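Local coordinates for protein Bm4233, isoform b (Brugia malayi, PDB 6ANY) that probably binds and carries sterols or related lipids as a secreted, venom allergen-like member of the CAP superfamily of a filarial parasite, at residues K105-S109 against H134-A139; T143-G149 against A162-P168. All coordinates share one frame; numbering follows the deposited sequence.

Both contacts lie within the CAP domain, their centres about 12 Å apart. Contact 1 packs helix 99-108 against helix 133-138; contact 2 pairs strands 145-153 and 159-167, the two inner strands of the mixed four-stranded sheet. They come in series along the chain, helix 133-138 being followed, after a short turn, by strand 145-153. The two meet physically: W107 of contact 1 rests its CZ3 on Y166 OH and C164 SG of contact 2, and Q137 NE2 probably donates to T143 OG1 at 3.0 Å. Helices are thus laid on the C164 and Y166 face of the sheet, in keeping with the alpha-beta-alpha sandwich of CAP proteins.

Contact 1: K105-S109 against H134-A139; sequences KSWWS and HFTQMA
A chi1 of -166° extends W108 away from its own amide nitrogen, so that the indole reaches helix 133-138, where F135 raises its phenyl ring to meet it. The result is a T-shaped stack: F135 presents its CD1-CE1 edge to one face of the W108 six-membered ring, the planes at 84° and the centroids 4.9 Å apart. M138 approaches the same indole from its rim, CB lying 3.6 Å from W108 CE3 near the ring plane, while A139 CB touches W108 CH2. The bend at chi3 keeps M138 CE as well against W108 CE3, and SD sits in a Met-aromatic contact at the ring edge. SD also meets W107 CB at 3.6 Å, so the thioether is wedged between the two tryptophans. W107 CB abuts H134 CB at 3.6 Å, and the two rings, near parallel, are slid so far apart that they barely overlap. Their polar ends are held by others: W107 NE1 by V83 O, H134 ND1 by E110. H134 opens the CAP signature HFTQ and, with E110, probably belongs to the His-Glu cluster of the family's central cavity. Helix 10-28 adds F23, stacked on W108, and L27, while strands 80-87 and 159-167 supply N82, Y84, C164 and Y166 around W107.

Contact 2: T143-G149 against A162-P168; sequences THKIGCG and AICHYSP
S167 O is gripped by two successive amides, H144 N at 3.2 Å and, more weakly, K145 N at 2.9 Å. H144 and K145 thus both face S167, a classic beta bulge at the start of the antiparallel pairing. The H144 amide comes from above the carbonyl plane, 37° out of it, and the oxygen also lies loosely over the rim of one face of the H144 ring. Beside the bulge, T143 OG1 donates to P168 O at 2.8 Å, nearly in line with the carbonyl; P168, which follows a cis peptide, sets CD against H144 ND1, a buried nitrogen without a polar partner.

Beyond it the register is regular. G147 and H165 exchange amide-carbonyl bonds, as do G149 and I163, and between these pairs C148 and C164 form a non-hydrogen-bonded pair joined by a disulfide, SG to SG 2.0 Å. The bridge fastens neighbouring strands directly across, with their CA atoms only 4.0 Å apart. The CHY run of C164-Y166 probably belongs to the second CAP signature. On the same face I146 lies alongside Y166: its CG1, anti to the backbone N (chi1 -175°), extends CD1 to within 3.6 Å of Y166 CE2. T143 CG2 meets Y166 CB at 3.7 Å, and Y166 OH bonds to N82 ND2.

H165 points to the other face, its imidazole held between E81 and S58. Strand 50-51 bonds to H144 and I146 and strand 80-87 to A162 and C164, making this the central pair of the sheet; helix 10-28 packs on I146 and C148, and helix 53-63 on K145, I163 and H165.

Contact 1: K105-S109 against H134-A139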
# COMPACT_ATOMS: atom_id res chain seq x y z
N LYS A 105 -3.82 -4.48 -6.24
CA LYS A 105 -3.37 -5.68 -7.01
C LYS A 105 -2.34 -5.28 -8.07
O LYS A 105 -1.33 -5.95 -8.29
CB LYS A 105 -4.55 -6.35 -7.71
CG LYS A 105 -5.25 -7.38 -6.87
CD LYS A 105 -6.67 -7.66 -7.34
CE LYS A 105 -6.64 -8.32 -8.68
NZ LYS A 105 -8.03 -8.28 -9.23
N SER A 106 -2.57 -4.15 -8.69
CA SER A 106 -1.67 -3.65 -9.71
C SER A 106 -0.31 -3.27 -9.14
O SER A 106 0.69 -3.75 -9.55
CB SER A 106 -2.28 -2.47 -10.42
OG SER A 106 -1.33 -1.95 -11.30
N TRP A 107 -0.32 -2.46 -8.12
CA TRP A 107 0.95 -2.09 -7.40
C TRP A 107 1.68 -3.31 -6.85
O TRP A 107 2.92 -3.46 -7.01
CB TRP A 107 0.65 -1.10 -6.27
CG TRP A 107 -0.01 0.18 -6.77
CD1 TRP A 107 0.14 0.72 -7.99
CD2 TRP A 107 -0.95 1.01 -6.07
NE1 TRP A 107 -0.60 1.91 -8.10
CE2 TRP A 107 -1.29 2.09 -6.93
CE3 TRP A 107 -1.54 0.95 -4.81
CZ2 TRP A 107 -2.19 3.09 -6.56
CZ3 TRP A 107 -2.43 1.93 -4.45
CH2 TRP A 107 -2.77 2.98 -5.35
N TRP A 108 0.91 -4.16 -6.21
CA TRP A 108 1.46 -5.35 -5.57
C TRP A 108 2.03 -6.31 -6.58
O TRP A 108 3.05 -7.01 -6.27
CB TRP A 108 0.41 -6.03 -4.69
CG TRP A 108 1.04 -7.03 -3.77
CD1 TRP A 108 1.31 -8.37 -4.05
CD2 TRP A 108 1.54 -6.79 -2.44
NE1 TRP A 108 1.92 -8.94 -2.95
CE2 TRP A 108 2.07 -8.00 -1.96
CE3 TRP A 108 1.61 -5.66 -1.61
CZ2 TRP A 108 2.58 -8.13 -0.69
CZ3 TRP A 108 2.13 -5.81 -0.35
CH2 TRP A 108 2.64 -7.01 0.08
N SER A 109 1.47 -6.34 -7.80
CA SER A 109 1.91 -7.27 -8.82
C SER A 109 3.37 -7.05 -9.22
O SER A 109 3.99 -7.90 -9.88
CB SER A 109 1.04 -7.17 -10.11
OG SER A 109 1.38 -5.99 -10.89
N HIS A 134 6.07 0.75 -5.93
CA HIS A 134 4.68 0.76 -5.52
C HIS A 134 4.45 -0.40 -4.52
O HIS A 134 3.88 -0.22 -3.45
CB HIS A 134 3.72 0.70 -6.70
CG HIS A 134 3.99 1.72 -7.74
ND1 HIS A 134 4.77 1.46 -8.84
CD2 HIS A 134 3.67 3.04 -7.80
CE1 HIS A 134 4.90 2.56 -9.55
NE2 HIS A 134 4.26 3.54 -8.93
N PHE A 135 4.94 -1.56 -4.88
CA PHE A 135 4.89 -2.74 -4.08
C PHE A 135 5.66 -2.51 -2.74
O PHE A 135 5.16 -2.84 -1.70
CB PHE A 135 5.52 -3.92 -4.82
CG PHE A 135 6.03 -4.99 -3.91
CD1 PHE A 135 5.16 -5.76 -3.19
CD2 PHE A 135 7.38 -5.21 -3.77
CE1 PHE A 135 5.62 -6.76 -2.33
CE2 PHE A 135 7.87 -6.14 -2.88
CZ PHE A 135 6.99 -6.90 -2.15
N THR A 136 6.85 -1.92 -2.79
CA THR A 136 7.67 -1.77 -1.60
C THR A 136 7.00 -0.87 -0.57
O THR A 136 6.99 -1.21 0.61
CB THR A 136 9.10 -1.38 -1.92
OG1 THR A 136 9.15 -0.19 -2.71
CG2 THR A 136 9.88 -2.56 -2.62
N GLN A 137 6.29 0.17 -1.03
CA GLN A 137 5.53 1.03 -0.14
C GLN A 137 4.38 0.25 0.49
O GLN A 137 4.11 0.40 1.66
CB GLN A 137 5.04 2.25 -0.89
CG GLN A 137 4.17 3.19 -0.14
CD GLN A 137 4.85 3.80 1.06
OE1 GLN A 137 5.46 4.89 0.95
NE2 GLN A 137 4.72 3.15 2.21
N MET A 138 3.69 -0.59 -0.30
CA MET A 138 2.58 -1.38 0.25
C MET A 138 3.13 -2.38 1.25
O MET A 138 2.43 -2.81 2.15
CB MET A 138 1.81 -2.19 -0.84
CG MET A 138 0.99 -1.39 -1.81
SD MET A 138 0.10 -2.39 -2.96
CE MET A 138 -1.15 -3.22 -1.95
N ALA A 139 4.36 -2.85 1.01
CA ALA A 139 5.00 -3.82 1.91
C ALA A 139 5.86 -3.26 3.04
O ALA A 139 6.46 -4.01 3.75
CB ALA A 139 5.80 -4.77 1.08

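Contact 2: T143-G149 against A162-P168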
# COMPACT_ATOMS: atom_id res chain seq x y z
N THR A 143 5.56 1.46 7.71
CA THR A 143 4.36 2.23 7.37
C THR A 143 3.20 1.63 8.16
O THR A 143 3.11 0.41 8.25
CB THR A 143 4.07 2.13 5.85
OG1 THR A 143 5.17 2.73 5.13
CG2 THR A 143 2.78 2.83 5.51
N HIS A 144 2.34 2.46 8.74
CA HIS A 144 1.17 1.99 9.47
C HIS A 144 -0.11 2.74 9.21
O HIS A 144 -1.13 2.38 9.76
CB HIS A 144 1.41 1.88 11.00
CG HIS A 144 1.65 3.18 11.70
ND1 HIS A 144 2.89 3.80 11.75
CD2 HIS A 144 0.84 3.89 12.52
CE1 HIS A 144 2.81 4.86 12.53
NE2 HIS A 144 1.58 4.94 13.01
N LYS A 145 -0.07 3.72 8.32
CA LYS A 145 -1.23 4.56 8.00
C LYS A 145 -1.46 4.61 6.51
O LYS A 145 -0.53 4.75 5.74
CB LYS A 145 -1.03 5.99 8.52
CG LYS A 145 -0.83 6.03 10.02
CD LYS A 145 -0.88 7.42 10.62
CE LYS A 145 0.52 8.03 10.73
NZ LYS A 145 0.52 9.33 11.52
N ILE A 146 -2.70 4.53 6.09
CA ILE A 146 -3.02 4.54 4.66
C ILE A 146 -4.30 5.34 4.47
O ILE A 146 -5.18 5.25 5.27
CB ILE A 146 -3.14 3.14 4.06
CG1 ILE A 146 -3.34 3.25 2.55
CG2 ILE A 146 -4.27 2.33 4.72
CD1 ILE A 146 -3.27 1.92 1.83
N GLY A 147 -4.36 6.10 3.40
CA GLY A 147 -5.56 6.78 3.03
C GLY A 147 -5.53 6.99 1.53
O GLY A 147 -4.47 7.25 0.94
N CYS A 148 -6.71 6.87 0.93
CA CYS A 148 -6.82 6.83 -0.52
C CYS A 148 -7.97 7.64 -1.03
O CYS A 148 -8.97 7.88 -0.34
CB CYS A 148 -6.98 5.41 -1.07
SG CYS A 148 -5.76 4.19 -0.50
N GLY A 149 -7.79 8.12 -2.25
CA GLY A 149 -8.78 8.99 -2.89
C GLY A 149 -9.06 8.48 -4.28
O GLY A 149 -8.16 7.98 -4.93
N ALA A 162 -6.99 6.25 -8.97
CA ALA A 162 -6.95 5.99 -7.56
C ALA A 162 -5.59 6.44 -6.99
O ALA A 162 -4.55 6.11 -7.52
CB ALA A 162 -7.17 4.53 -7.30
N ILE A 163 -5.62 7.17 -5.89
CA ILE A 163 -4.41 7.68 -5.25
C ILE A 163 -4.39 7.21 -3.79
O ILE A 163 -5.34 7.37 -3.07
CB ILE A 163 -4.36 9.23 -5.25
CG1 ILE A 163 -4.65 9.82 -6.66
CG2 ILE A 163 -3.05 9.71 -4.66
CD1 ILE A 163 -3.66 9.53 -7.72
N CYS A 164 -3.29 6.61 -3.38
CA CYS A 164 -3.13 6.19 -1.99
C CYS A 164 -1.92 6.88 -1.42
O CYS A 164 -0.86 6.93 -2.09
CB CYS A 164 -3.06 4.68 -1.86
SG CYS A 164 -4.59 3.75 -2.02
N HIS A 165 -2.09 7.41 -0.21
CA HIS A 165 -1.03 8.00 0.63
C HIS A 165 -0.71 7.16 1.85
O HIS A 165 -1.59 6.60 2.50
CB HIS A 165 -1.43 9.39 1.08
CG HIS A 165 -1.32 10.41 -0.00
ND1 HIS A 165 -1.72 11.71 0.16
CD2 HIS A 165 -0.83 10.32 -1.26
CE1 HIS A 165 -1.47 12.39 -0.94
NE2 HIS A 165 -0.90 11.57 -1.81
N TYR A 166 0.58 7.08 2.17
CA TYR A 166 1.08 6.18 3.23
C TYR A 166 1.94 6.94 4.19
O TYR A 166 2.73 7.78 3.77
CB TYR A 166 1.92 5.06 2.63
CG TYR A 166 1.25 4.30 1.47
CD1 TYR A 166 1.14 4.87 0.23
CD2 TYR A 166 0.73 3.03 1.65
CE1 TYR A 166 0.54 4.19 -0.82
CE2 TYR A 166 0.12 2.37 0.65
CZ TYR A 166 0.03 2.93 -0.59
OH TYR A 166 -0.58 2.15 -1.54
N SER A 167 1.81 6.64 5.47
CA SER A 167 2.63 7.29 6.49
C SER A 167 2.95 6.34 7.64
O SER A 167 2.07 5.64 8.14
CB SER A 167 1.92 8.54 7.02
OG SER A 167 2.67 9.14 8.07
N PRO A 168 4.21 6.32 8.06
CA PRO A 168 5.25 7.16 7.46
C PRO A 168 5.63 6.64 6.09
O PRO A 168 5.37 5.49 5.76
CB PRO A 168 6.43 7.01 8.43
CG PRO A 168 6.23 5.66 9.03
CD PRO A 168 4.74 5.47 9.14